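Local coordinates for periplasmic binding protein (Mycobacterium smegmatis, PDB 4MDY) that probably captures an iron-containing solute outside the cell membrane and delivers it to an ABC transporter, at residues 105-110 with 121-126. Sequence-based numbering, arbitrary orientation.
Sequences AGLDAD and TVAQTG
The amide nitrogen NE2 of Q124 donates a hydrogen bond to the backbone O of L107 at 3.0 Å, and this polar bond ties together two parts of a beta-alpha-beta unit: the loop leading from strand 99-102 into helix 109-116, and the chain leaving strand 121-123. Its N-H...O angle of 169° makes the bond nearly straight, and the acceptor lies almost in the plane of the Q124 amide. On the carbonyl side NE2 comes in tilted 25° from the carbonyl plane of L107. Q124 reaches this carbonyl through a folded chain: its CG is set between the backbone N and the carbonyl carbon, and a bend at chi2 turns the amide toward the loop. The same amide also meets the base of the leucine side chain, with OE1 lying 3.6 Å from CB of L107.

The rest of the contact is apolar. In L107 chi1 (-163°) sets CG anti to the backbone N, and chi2 then turns CD2 to A123. CD2 stands 3.7 Å from CB of A123 and, more loosely, 4.4 Å from CG2 of T121. The leucine therefore spans two residues of the edge strand of the three-stranded parallel sheet, while L115 of helix 109-116 and I87 supply further apolar neighbours. OG1 of T121 bonds to the backbone O of A119, while CG2 faces the leucine loosely. L107, T121, A123 and Q124 are all buried. Just beyond the leucine, D108 takes the N-cap position of helix 109-116: its side chain caps a backbone N of the first helical turn, and its OD1 is also hydrogen-bonded to OG1 of T111.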
loop_
_atom_site.group_PDB
_atom_site.type_symbol
_atom_site.label_atom_id
_atom_site.label_comp_id
_atom_site.label_asym_id
_atom_site.label_seq_id
_atom_site.Cartn_x
_atom_site.Cartn_y
_atom_site.Cartn_z
ATOM N N ALA A 105 -1.408 -10.737 -4.665
ATOM C CA ALA A 105 -0.900 -12.021 -4.185
ATOM C C ALA A 105 0.021 -12.750 -5.184
ATOM O O ALA A 105 0.462 -13.871 -4.912
ATOM C CB ALA A 105 -2.084 -12.909 -3.825
ATOM N N GLY A 106 0.316 -12.125 -6.324
ATOM C CA GLY A 106 1.116 -12.760 -7.372
ATOM C C GLY A 106 0.380 -13.881 -8.088
ATOM O O GLY A 106 0.992 -14.803 -8.621
ATOM N N LEU A 107 -0.942 -13.779 -8.128
ATOM C CA LEU A 107 -1.782 -14.817 -8.700
ATOM C C LEU A 107 -1.507 -15.008 -10.191
ATOM O O LEU A 107 -1.435 -14.032 -10.936
ATOM C CB LEU A 107 -3.250 -14.447 -8.482
ATOM C CG LEU A 107 -4.307 -15.530 -8.626
ATOM C CD1 LEU A 107 -4.097 -16.626 -7.589
ATOM C CD2 LEU A 107 -5.687 -14.909 -8.486
ATOM N N ASP A 108 -1.334 -16.259 -10.617
ATOM C CA ASP A 108 -1.350 -16.590 -12.052
ATOM C C ASP A 108 -2.592 -17.422 -12.406
ATOM O O ASP A 108 -3.385 -17.766 -11.530
ATOM C CB ASP A 108 -0.038 -17.265 -12.506
ATOM C CG ASP A 108 0.299 -18.517 -11.723
ATOM O OD1 ASP A 108 -0.615 -19.275 -11.346
ATOM O OD2 ASP A 108 1.502 -18.752 -11.498
ATOM N N ALA A 109 -2.774 -17.710 -13.692
ATOM C CA ALA A 109 -3.969 -18.408 -14.173
ATOM C C ALA A 109 -4.146 -19.785 -13.547
ATOM O O ALA A 109 -5.262 -20.190 -13.227
ATOM C CB ALA A 109 -3.934 -18.533 -15.688
ATOM N N ASP A 110 -3.041 -20.504 -13.389
ATOM C CA ASP A 110 -3.067 -21.836 -12.787
ATOM C C ASP A 110 -3.567 -21.758 -11.346
ATOM O O ASP A 110 -4.503 -22.454 -10.970
ATOM C CB ASP A 110 -1.667 -22.461 -12.829
ATOM C CG ASP A 110 -1.616 -23.837 -12.185
ATOM O OD1 ASP A 110 -2.494 -24.675 -12.491
ATOM O OD2 ASP A 110 -0.691 -24.080 -11.375
ATOM N N THR A 121 -13.124 -16.507 -6.328
ATOM C CA THR A 121 -11.821 -15.910 -6.102
ATOM C C THR A 121 -11.735 -14.607 -6.892
ATOM O O THR A 121 -12.051 -14.572 -8.087
ATOM C CB THR A 121 -10.709 -16.893 -6.509
ATOM O OG1 THR A 121 -10.739 -18.028 -5.633
ATOM C CG2 THR A 121 -9.335 -16.250 -6.446
ATOM N N VAL A 122 -11.326 -13.542 -6.207
ATOM C CA VAL A 122 -11.196 -12.216 -6.812
ATOM C C VAL A 122 -9.727 -11.972 -7.128
ATOM O O VAL A 122 -8.891 -11.909 -6.217
ATOM C CB VAL A 122 -11.702 -11.094 -5.875
ATOM C CG1 VAL A 122 -11.688 -9.748 -6.600
ATOM C CG2 VAL A 122 -13.096 -11.401 -5.353
ATOM N N ALA A 123 -9.426 -11.834 -8.418
ATOM C CA ALA A 123 -8.070 -11.604 -8.906
ATOM C C ALA A 123 -7.814 -10.138 -9.225
ATOM O O ALA A 123 -8.736 -9.311 -9.265
ATOM C CB ALA A 123 -7.815 -12.442 -10.155
ATOM N N GLN A 124 -6.545 -9.834 -9.473
ATOM C CA GLN A 124 -6.143 -8.538 -9.997
ATOM C C GLN A 124 -6.948 -8.225 -11.265
ATOM O O GLN A 124 -7.394 -9.132 -11.979
ATOM C CB GLN A 124 -4.638 -8.496 -10.283
ATOM C CG GLN A 124 -4.153 -9.427 -11.393
ATOM C CD GLN A 124 -3.720 -10.799 -10.900
ATOM O OE1 GLN A 124 -4.217 -11.305 -9.889
ATOM N NE2 GLN A 124 -2.786 -11.405 -11.616
ATOM N N THR A 125 -7.151 -6.948 -11.531
ATOM C CA THR A 125 -8.041 -6.549 -12.626
ATOM C C THR A 125 -7.351 -6.595 -13.980
ATOM O O THR A 125 -7.993 -6.875 -14.995
ATOM C CB THR A 125 -8.604 -5.135 -12.399
ATOM O OG1 THR A 125 -7.538 -4.246 -12.071
ATOM C CG2 THR A 125 -9.589 -5.128 -11.263
ATOM N N GLY A 126 -6.053 -6.314 -13.995
ATOM C CA GLY A 126 -5.289 -6.241 -15.234
ATOM C C GLY A 126 -4.020 -7.065 -15.174
ATOM O O GLY A 126 -4.017 -8.174 -14.646
#